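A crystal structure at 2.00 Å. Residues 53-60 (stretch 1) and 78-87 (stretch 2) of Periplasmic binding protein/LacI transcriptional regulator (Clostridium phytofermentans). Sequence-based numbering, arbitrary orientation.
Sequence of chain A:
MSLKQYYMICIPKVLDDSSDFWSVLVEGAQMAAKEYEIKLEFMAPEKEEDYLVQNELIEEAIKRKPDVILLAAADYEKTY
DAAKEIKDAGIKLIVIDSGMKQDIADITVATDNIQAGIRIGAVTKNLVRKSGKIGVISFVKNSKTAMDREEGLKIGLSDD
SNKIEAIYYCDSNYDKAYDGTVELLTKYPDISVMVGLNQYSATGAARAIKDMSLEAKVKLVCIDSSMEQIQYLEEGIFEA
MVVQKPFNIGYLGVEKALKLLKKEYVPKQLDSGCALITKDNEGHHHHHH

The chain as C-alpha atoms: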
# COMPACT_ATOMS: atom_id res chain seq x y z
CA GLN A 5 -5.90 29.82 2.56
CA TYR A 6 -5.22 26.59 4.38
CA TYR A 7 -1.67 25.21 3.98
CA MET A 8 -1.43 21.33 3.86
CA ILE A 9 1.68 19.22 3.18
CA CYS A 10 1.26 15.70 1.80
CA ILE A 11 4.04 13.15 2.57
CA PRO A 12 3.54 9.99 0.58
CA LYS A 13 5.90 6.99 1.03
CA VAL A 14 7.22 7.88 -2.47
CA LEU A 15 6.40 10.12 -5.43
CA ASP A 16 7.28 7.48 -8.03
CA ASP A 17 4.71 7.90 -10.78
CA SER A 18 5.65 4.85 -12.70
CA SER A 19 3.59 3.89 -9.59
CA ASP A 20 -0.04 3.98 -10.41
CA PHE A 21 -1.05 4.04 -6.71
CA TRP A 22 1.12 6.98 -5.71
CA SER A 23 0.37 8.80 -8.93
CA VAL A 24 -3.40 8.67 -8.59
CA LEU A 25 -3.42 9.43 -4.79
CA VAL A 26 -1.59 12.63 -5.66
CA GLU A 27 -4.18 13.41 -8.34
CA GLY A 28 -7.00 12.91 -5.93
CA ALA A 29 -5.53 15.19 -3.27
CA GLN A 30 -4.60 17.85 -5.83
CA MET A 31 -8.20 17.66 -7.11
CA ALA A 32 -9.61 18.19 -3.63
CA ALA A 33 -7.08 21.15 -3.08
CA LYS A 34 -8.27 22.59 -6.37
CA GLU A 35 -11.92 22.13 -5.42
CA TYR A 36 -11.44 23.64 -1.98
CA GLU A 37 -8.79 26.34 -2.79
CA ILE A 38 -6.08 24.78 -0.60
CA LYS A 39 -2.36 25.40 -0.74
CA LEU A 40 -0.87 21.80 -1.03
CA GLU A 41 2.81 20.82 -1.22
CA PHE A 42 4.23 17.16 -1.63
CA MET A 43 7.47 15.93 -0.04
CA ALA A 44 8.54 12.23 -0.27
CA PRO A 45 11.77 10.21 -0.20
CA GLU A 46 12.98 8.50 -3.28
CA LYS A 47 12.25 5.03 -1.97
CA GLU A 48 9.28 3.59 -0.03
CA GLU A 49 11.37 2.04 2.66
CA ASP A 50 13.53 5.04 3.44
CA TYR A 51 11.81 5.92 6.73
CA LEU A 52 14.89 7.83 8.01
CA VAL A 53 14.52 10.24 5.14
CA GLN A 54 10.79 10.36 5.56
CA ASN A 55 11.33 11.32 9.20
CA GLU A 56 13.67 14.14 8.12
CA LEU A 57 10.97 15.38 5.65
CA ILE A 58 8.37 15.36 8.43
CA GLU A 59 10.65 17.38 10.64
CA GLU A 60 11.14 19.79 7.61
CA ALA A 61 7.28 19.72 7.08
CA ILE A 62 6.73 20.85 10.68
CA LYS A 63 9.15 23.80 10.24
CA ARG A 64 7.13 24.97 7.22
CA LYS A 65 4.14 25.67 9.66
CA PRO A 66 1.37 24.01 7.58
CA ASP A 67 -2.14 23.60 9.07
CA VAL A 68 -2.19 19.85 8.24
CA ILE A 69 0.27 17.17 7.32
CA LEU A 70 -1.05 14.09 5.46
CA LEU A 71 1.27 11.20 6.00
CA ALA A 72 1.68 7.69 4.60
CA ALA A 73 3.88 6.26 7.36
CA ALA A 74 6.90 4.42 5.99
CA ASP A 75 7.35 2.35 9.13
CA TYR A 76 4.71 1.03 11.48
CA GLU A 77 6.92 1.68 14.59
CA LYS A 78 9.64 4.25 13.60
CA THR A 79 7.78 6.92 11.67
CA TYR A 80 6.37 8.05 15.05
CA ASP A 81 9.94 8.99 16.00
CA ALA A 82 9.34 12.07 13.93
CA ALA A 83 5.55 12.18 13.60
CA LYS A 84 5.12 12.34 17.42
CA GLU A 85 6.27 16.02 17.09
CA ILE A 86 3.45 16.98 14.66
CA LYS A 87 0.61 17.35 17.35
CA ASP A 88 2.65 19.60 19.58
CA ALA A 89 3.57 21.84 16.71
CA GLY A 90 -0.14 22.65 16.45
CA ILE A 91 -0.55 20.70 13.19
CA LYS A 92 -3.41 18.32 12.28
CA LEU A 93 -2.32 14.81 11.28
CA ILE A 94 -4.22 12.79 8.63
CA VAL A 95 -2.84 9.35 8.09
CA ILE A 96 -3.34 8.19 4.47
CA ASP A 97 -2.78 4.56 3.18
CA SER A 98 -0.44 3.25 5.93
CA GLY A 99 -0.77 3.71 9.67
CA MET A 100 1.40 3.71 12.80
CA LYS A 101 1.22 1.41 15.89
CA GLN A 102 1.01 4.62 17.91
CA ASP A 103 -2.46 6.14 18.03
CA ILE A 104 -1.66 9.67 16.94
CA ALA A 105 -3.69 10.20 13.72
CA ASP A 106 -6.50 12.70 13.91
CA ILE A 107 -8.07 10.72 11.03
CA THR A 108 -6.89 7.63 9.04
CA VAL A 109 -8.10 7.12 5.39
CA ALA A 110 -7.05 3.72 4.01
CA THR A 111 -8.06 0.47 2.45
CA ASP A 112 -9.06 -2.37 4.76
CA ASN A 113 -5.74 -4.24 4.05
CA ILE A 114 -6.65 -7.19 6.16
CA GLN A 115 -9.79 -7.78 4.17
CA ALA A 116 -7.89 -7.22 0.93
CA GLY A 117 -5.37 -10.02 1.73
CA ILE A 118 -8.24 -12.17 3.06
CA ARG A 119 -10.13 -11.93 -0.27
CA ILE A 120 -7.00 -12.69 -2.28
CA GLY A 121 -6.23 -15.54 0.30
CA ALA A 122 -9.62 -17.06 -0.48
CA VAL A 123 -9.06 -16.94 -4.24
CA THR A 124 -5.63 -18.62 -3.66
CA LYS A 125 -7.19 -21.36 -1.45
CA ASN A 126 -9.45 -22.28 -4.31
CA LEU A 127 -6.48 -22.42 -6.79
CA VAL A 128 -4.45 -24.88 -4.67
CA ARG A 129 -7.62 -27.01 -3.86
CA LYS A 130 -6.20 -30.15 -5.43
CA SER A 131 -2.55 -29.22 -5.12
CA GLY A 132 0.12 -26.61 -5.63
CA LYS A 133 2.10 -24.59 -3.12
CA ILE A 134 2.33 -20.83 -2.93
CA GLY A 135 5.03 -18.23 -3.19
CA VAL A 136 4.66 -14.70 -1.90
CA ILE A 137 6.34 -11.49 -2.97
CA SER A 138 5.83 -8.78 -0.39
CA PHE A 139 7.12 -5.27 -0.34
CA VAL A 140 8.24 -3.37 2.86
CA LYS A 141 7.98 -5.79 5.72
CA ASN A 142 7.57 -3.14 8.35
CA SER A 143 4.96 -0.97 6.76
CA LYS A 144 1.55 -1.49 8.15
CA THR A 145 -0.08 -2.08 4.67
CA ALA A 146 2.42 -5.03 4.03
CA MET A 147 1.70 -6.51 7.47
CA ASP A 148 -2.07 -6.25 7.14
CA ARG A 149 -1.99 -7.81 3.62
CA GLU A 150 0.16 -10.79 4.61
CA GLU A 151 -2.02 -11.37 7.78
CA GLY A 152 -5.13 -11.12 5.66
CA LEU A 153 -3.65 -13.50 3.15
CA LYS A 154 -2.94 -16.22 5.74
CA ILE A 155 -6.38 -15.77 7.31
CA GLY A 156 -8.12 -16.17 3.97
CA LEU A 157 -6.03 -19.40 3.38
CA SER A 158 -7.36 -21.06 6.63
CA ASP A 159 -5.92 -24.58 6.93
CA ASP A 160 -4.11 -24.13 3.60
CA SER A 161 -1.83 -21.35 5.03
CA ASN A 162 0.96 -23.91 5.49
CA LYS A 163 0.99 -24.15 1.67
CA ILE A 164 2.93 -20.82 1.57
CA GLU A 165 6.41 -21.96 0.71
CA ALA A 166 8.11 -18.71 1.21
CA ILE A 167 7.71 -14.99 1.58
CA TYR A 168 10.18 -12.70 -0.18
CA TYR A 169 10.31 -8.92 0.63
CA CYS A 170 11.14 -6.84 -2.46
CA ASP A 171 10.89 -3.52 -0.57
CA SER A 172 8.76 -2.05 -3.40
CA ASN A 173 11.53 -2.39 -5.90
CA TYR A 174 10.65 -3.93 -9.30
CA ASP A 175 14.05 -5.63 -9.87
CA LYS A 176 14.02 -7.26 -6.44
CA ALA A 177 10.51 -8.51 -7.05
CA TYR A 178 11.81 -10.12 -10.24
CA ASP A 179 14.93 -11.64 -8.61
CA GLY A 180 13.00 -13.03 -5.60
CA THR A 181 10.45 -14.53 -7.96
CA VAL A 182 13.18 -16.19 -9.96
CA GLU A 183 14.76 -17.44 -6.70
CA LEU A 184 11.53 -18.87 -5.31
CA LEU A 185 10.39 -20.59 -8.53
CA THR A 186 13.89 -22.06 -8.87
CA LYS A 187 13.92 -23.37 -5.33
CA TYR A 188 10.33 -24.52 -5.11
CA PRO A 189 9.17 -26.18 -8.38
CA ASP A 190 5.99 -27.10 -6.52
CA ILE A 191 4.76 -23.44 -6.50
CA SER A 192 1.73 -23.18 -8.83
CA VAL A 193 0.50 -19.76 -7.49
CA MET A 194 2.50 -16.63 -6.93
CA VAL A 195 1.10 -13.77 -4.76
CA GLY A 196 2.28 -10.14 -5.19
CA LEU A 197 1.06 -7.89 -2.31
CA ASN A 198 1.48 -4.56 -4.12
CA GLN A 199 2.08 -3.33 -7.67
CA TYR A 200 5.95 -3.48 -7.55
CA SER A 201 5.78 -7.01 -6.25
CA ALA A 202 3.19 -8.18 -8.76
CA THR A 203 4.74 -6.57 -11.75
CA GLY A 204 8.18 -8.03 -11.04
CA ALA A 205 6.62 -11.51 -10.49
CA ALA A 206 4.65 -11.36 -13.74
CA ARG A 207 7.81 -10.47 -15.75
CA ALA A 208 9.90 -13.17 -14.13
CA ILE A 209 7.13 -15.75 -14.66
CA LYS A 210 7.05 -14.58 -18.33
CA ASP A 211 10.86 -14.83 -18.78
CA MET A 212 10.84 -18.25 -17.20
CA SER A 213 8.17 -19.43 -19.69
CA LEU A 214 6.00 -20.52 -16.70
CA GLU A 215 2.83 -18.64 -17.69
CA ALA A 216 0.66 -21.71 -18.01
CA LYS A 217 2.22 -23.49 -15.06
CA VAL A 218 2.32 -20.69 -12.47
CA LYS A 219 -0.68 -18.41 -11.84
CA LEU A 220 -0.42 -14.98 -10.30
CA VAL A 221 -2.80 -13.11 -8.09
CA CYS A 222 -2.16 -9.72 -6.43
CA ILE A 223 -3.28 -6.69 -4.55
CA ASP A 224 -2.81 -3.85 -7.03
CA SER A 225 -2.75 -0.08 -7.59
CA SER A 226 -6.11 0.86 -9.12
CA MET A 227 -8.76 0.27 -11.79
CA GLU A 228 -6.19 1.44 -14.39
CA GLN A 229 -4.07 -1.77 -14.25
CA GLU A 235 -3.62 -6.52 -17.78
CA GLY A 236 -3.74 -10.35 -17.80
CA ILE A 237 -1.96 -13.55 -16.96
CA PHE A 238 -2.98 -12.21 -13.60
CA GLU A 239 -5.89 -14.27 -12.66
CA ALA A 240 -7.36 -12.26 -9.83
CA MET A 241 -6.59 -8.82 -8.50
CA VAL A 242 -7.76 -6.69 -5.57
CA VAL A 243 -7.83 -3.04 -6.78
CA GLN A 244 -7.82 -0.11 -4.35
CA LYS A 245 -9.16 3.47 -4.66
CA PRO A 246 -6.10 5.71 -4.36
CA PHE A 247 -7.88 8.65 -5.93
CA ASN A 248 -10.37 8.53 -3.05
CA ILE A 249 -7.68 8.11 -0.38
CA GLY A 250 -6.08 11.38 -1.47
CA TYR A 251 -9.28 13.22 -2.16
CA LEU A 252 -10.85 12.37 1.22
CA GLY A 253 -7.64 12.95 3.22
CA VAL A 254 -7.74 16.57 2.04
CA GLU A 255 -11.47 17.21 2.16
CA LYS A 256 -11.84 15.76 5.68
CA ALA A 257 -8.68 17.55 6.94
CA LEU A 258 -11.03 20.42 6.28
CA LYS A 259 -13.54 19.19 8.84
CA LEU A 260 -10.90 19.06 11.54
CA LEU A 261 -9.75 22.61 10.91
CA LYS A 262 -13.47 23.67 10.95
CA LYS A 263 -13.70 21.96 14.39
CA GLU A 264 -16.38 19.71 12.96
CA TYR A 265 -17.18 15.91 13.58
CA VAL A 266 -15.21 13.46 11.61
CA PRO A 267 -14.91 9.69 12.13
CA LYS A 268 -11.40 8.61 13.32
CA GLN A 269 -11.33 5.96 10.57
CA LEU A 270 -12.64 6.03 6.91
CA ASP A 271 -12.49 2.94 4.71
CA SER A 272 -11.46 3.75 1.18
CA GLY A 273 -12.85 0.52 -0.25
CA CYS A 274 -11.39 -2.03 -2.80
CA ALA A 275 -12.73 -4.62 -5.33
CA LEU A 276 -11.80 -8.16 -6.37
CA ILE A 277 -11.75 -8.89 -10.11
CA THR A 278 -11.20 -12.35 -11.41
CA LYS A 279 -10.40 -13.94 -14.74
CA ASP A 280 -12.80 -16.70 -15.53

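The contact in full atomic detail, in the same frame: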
# COMPACT_ATOMS: atom_id res chain seq x y z
N VAL A 53 14.59 9.11 6.02
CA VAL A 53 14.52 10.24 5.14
C VAL A 53 13.15 10.78 5.19
O VAL A 53 12.97 12.01 5.14
CB VAL A 53 14.96 9.89 3.73
CG1 VAL A 53 14.58 10.97 2.75
CG2 VAL A 53 16.52 9.81 3.69
N GLN A 54 12.19 9.90 5.30
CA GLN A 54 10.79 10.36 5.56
C GLN A 54 10.61 11.09 6.87
O GLN A 54 9.95 12.13 6.94
CB GLN A 54 9.77 9.21 5.53
CG GLN A 54 8.39 9.79 5.13
CD GLN A 54 7.23 8.80 5.30
OE1 GLN A 54 7.17 7.98 6.31
NE2 GLN A 54 6.33 8.79 4.27
N ASN A 55 11.26 10.58 7.92
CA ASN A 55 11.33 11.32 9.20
C ASN A 55 11.98 12.70 9.12
O ASN A 55 11.52 13.69 9.74
CB ASN A 55 12.06 10.49 10.24
CG ASN A 55 11.19 9.34 10.78
OD1 ASN A 55 10.09 9.03 10.29
ND2 ASN A 55 11.67 8.75 11.81
N GLU A 56 13.06 12.82 8.39
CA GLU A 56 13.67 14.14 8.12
C GLU A 56 12.71 15.08 7.44
O GLU A 56 12.64 16.25 7.80
CB GLU A 56 14.84 13.90 7.18
CG GLU A 56 16.06 13.41 7.94
CD GLU A 56 17.28 13.27 7.05
OE1 GLU A 56 17.20 13.31 5.77
OE2 GLU A 56 18.34 13.10 7.68
N LEU A 57 11.98 14.59 6.43
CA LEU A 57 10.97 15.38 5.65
C LEU A 57 9.79 15.79 6.53
O LEU A 57 9.27 16.88 6.42
CB LEU A 57 10.44 14.49 4.55
CG LEU A 57 11.42 14.26 3.35
CD1 LEU A 57 10.82 13.33 2.30
CD2 LEU A 57 11.87 15.55 2.64
N ILE A 58 9.36 14.91 7.45
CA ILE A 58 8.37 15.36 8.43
C ILE A 58 8.91 16.46 9.30
O ILE A 58 8.22 17.43 9.51
CB ILE A 58 7.94 14.20 9.37
CG1 ILE A 58 7.19 13.11 8.57
CG2 ILE A 58 7.21 14.73 10.60
CD1 ILE A 58 7.27 11.63 9.23
N GLU A 59 10.12 16.31 9.84
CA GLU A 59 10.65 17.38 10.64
C GLU A 59 10.63 18.74 9.82
O GLU A 59 10.20 19.82 10.33
CB GLU A 59 12.06 17.02 11.14
CG GLU A 59 12.13 15.90 12.19
CD GLU A 59 13.62 15.41 12.48
OE1 GLU A 59 13.95 14.17 12.29
OE2 GLU A 59 14.46 16.27 12.87
N GLU A 60 11.13 18.67 8.57
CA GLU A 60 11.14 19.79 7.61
C GLU A 60 9.69 20.32 7.39
O GLU A 60 9.48 21.55 7.27
CB GLU A 60 11.76 19.36 6.26
CG GLU A 60 13.31 19.17 6.24
CD GLU A 60 13.88 18.41 4.94
OE1 GLU A 60 13.20 18.42 3.87
OE2 GLU A 60 15.01 17.82 5.03
N LYS A 78 8.53 3.26 13.54
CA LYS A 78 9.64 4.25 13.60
C LYS A 78 9.34 5.59 13.04
O LYS A 78 9.99 6.56 13.46
CB LYS A 78 10.91 3.69 12.94
CG LYS A 78 10.92 2.11 13.04
CD LYS A 78 12.22 1.60 13.34
CE LYS A 78 12.34 1.69 14.81
NZ LYS A 78 13.06 0.42 15.25
N THR A 79 8.34 5.66 12.15
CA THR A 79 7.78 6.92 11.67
C THR A 79 7.37 7.93 12.83
O THR A 79 7.53 9.15 12.76
CB THR A 79 6.57 6.59 10.73
OG1 THR A 79 7.05 5.91 9.60
CG2 THR A 79 5.96 7.87 10.22
N TYR A 80 6.81 7.35 13.88
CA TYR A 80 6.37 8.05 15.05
C TYR A 80 7.60 8.76 15.61
O TYR A 80 7.46 9.77 16.21
CB TYR A 80 5.80 7.02 16.04
CG TYR A 80 5.53 7.56 17.44
CD1 TYR A 80 4.29 8.08 17.76
CD2 TYR A 80 6.51 7.49 18.48
CE1 TYR A 80 3.98 8.59 19.03
CE2 TYR A 80 6.19 8.01 19.80
CZ TYR A 80 4.93 8.56 20.02
OH TYR A 80 4.59 9.07 21.24
N ASP A 81 8.80 8.26 15.42
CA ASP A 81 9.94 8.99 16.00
C ASP A 81 9.91 10.45 15.57
O ASP A 81 10.50 11.32 16.22
CB ASP A 81 11.28 8.36 15.59
CG ASP A 81 11.48 6.98 16.21
OD1 ASP A 81 10.87 6.76 17.28
OD2 ASP A 81 12.22 6.14 15.64
N ALA A 82 9.28 10.72 14.44
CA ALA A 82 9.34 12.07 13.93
C ALA A 82 7.93 12.57 13.96
O ALA A 82 7.71 13.74 14.30
CB ALA A 82 9.94 12.11 12.54
N ALA A 83 6.97 11.71 13.61
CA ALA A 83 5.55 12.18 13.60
C ALA A 83 4.91 12.49 14.98
O ALA A 83 3.88 13.21 15.05
CB ALA A 83 4.65 11.30 12.75
N LYS A 84 5.56 12.03 16.06
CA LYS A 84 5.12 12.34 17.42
C LYS A 84 5.22 13.84 17.70
O LYS A 84 4.53 14.34 18.60
CB LYS A 84 5.98 11.59 18.46
CG LYS A 84 7.38 11.97 18.48
CD LYS A 84 8.10 11.10 19.50
CE LYS A 84 9.21 11.89 20.10
NZ LYS A 84 10.47 11.09 20.26
N GLU A 85 6.04 14.56 16.93
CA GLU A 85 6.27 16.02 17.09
C GLU A 85 5.25 16.87 16.35
O GLU A 85 5.20 18.05 16.57
CB GLU A 85 7.65 16.38 16.56
CG GLU A 85 8.82 15.59 17.16
CD GLU A 85 8.95 15.83 18.69
OE1 GLU A 85 8.26 16.75 19.20
OE2 GLU A 85 9.74 15.11 19.37
N ILE A 86 4.49 16.29 15.43
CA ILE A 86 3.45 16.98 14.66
C ILE A 86 2.37 17.60 15.52
O ILE A 86 2.04 18.74 15.30
CB ILE A 86 2.77 16.01 13.65
CG1 ILE A 86 3.80 15.46 12.66
CG2 ILE A 86 1.66 16.68 12.83
CD1 ILE A 86 3.19 14.81 11.36
N LYS A 87 1.77 16.85 16.48
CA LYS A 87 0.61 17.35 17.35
C LYS A 87 0.95 18.64 18.08
O LYS A 87 0.20 19.63 18.11
CB LYS A 87 0.25 16.30 18.46
CG LYS A 87 0.12 14.79 18.04
CD LYS A 87 0.81 13.74 19.04
CE LYS A 87 0.09 13.57 20.41
NZ LYS A 87 -1.03 12.53 20.47
O HOH W 1 8.94 7.70 8.38

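The contact packs one face of helical residues 53-60 against stretch 2 from K78 to I86, which includes a helical segment at 80-83, with N55 and A82 at its centre, where the two backbones come closest (CA of N55 to CA of A82, 5.2 Å). Together the stretches bury 330 Å².

N55 supplies the one direct hydrogen bond. Its CA-to-CB bond points sideways, but the m rotamer (chi1 -75°) carries the amide nearer to stretch 2, and ND2 of N55 donates to O of K78 at 3.2 Å with a nearly straight N-H...O angle of 172°. The same carbonyl accepts the backbone N of D81 (D81 N to K78 O, 2.9 Å), so the K78 carbonyl accepts two hydrogens, one from the turn's own backbone and one from the N55 side chain. With chi2 at 9°, OD1 of N55 lies over T79, 3.4 Å from its CA, while CG of N55 rests 3.5 Å from CB of A82. The methyl of A82 points toward stretch 1 and lies directly against the N55 amide.

Q54 and T79 do not bond directly; OE1 of Q54 is 3.9 Å from OG1 of T79. A water bridges them instead, its O lying 2.7 Å from OE1 of Q54, 2.6 Å from OD1 of N55 and 2.9 Å from OG1 of T79. The extended t, t conformation of Q54 (chi1 -153°, chi2 -169°) brings its amide to this site.

One helical turn beyond Q54, I58 provides the apolar part of the contact. Its CA-to-CB bond points toward stretch 2, and in the m, t conformation CG2 and CD1 of I58 each lie 4.3 Å from CB of A82; CG2 of I58 also packs 4.1 Å from CG1 of I86, while CD1 of I58 reaches CG2 of T79 at 4.1 Å. I86 starts out sideways, yet its m, t side chain comes nearer to meet I58.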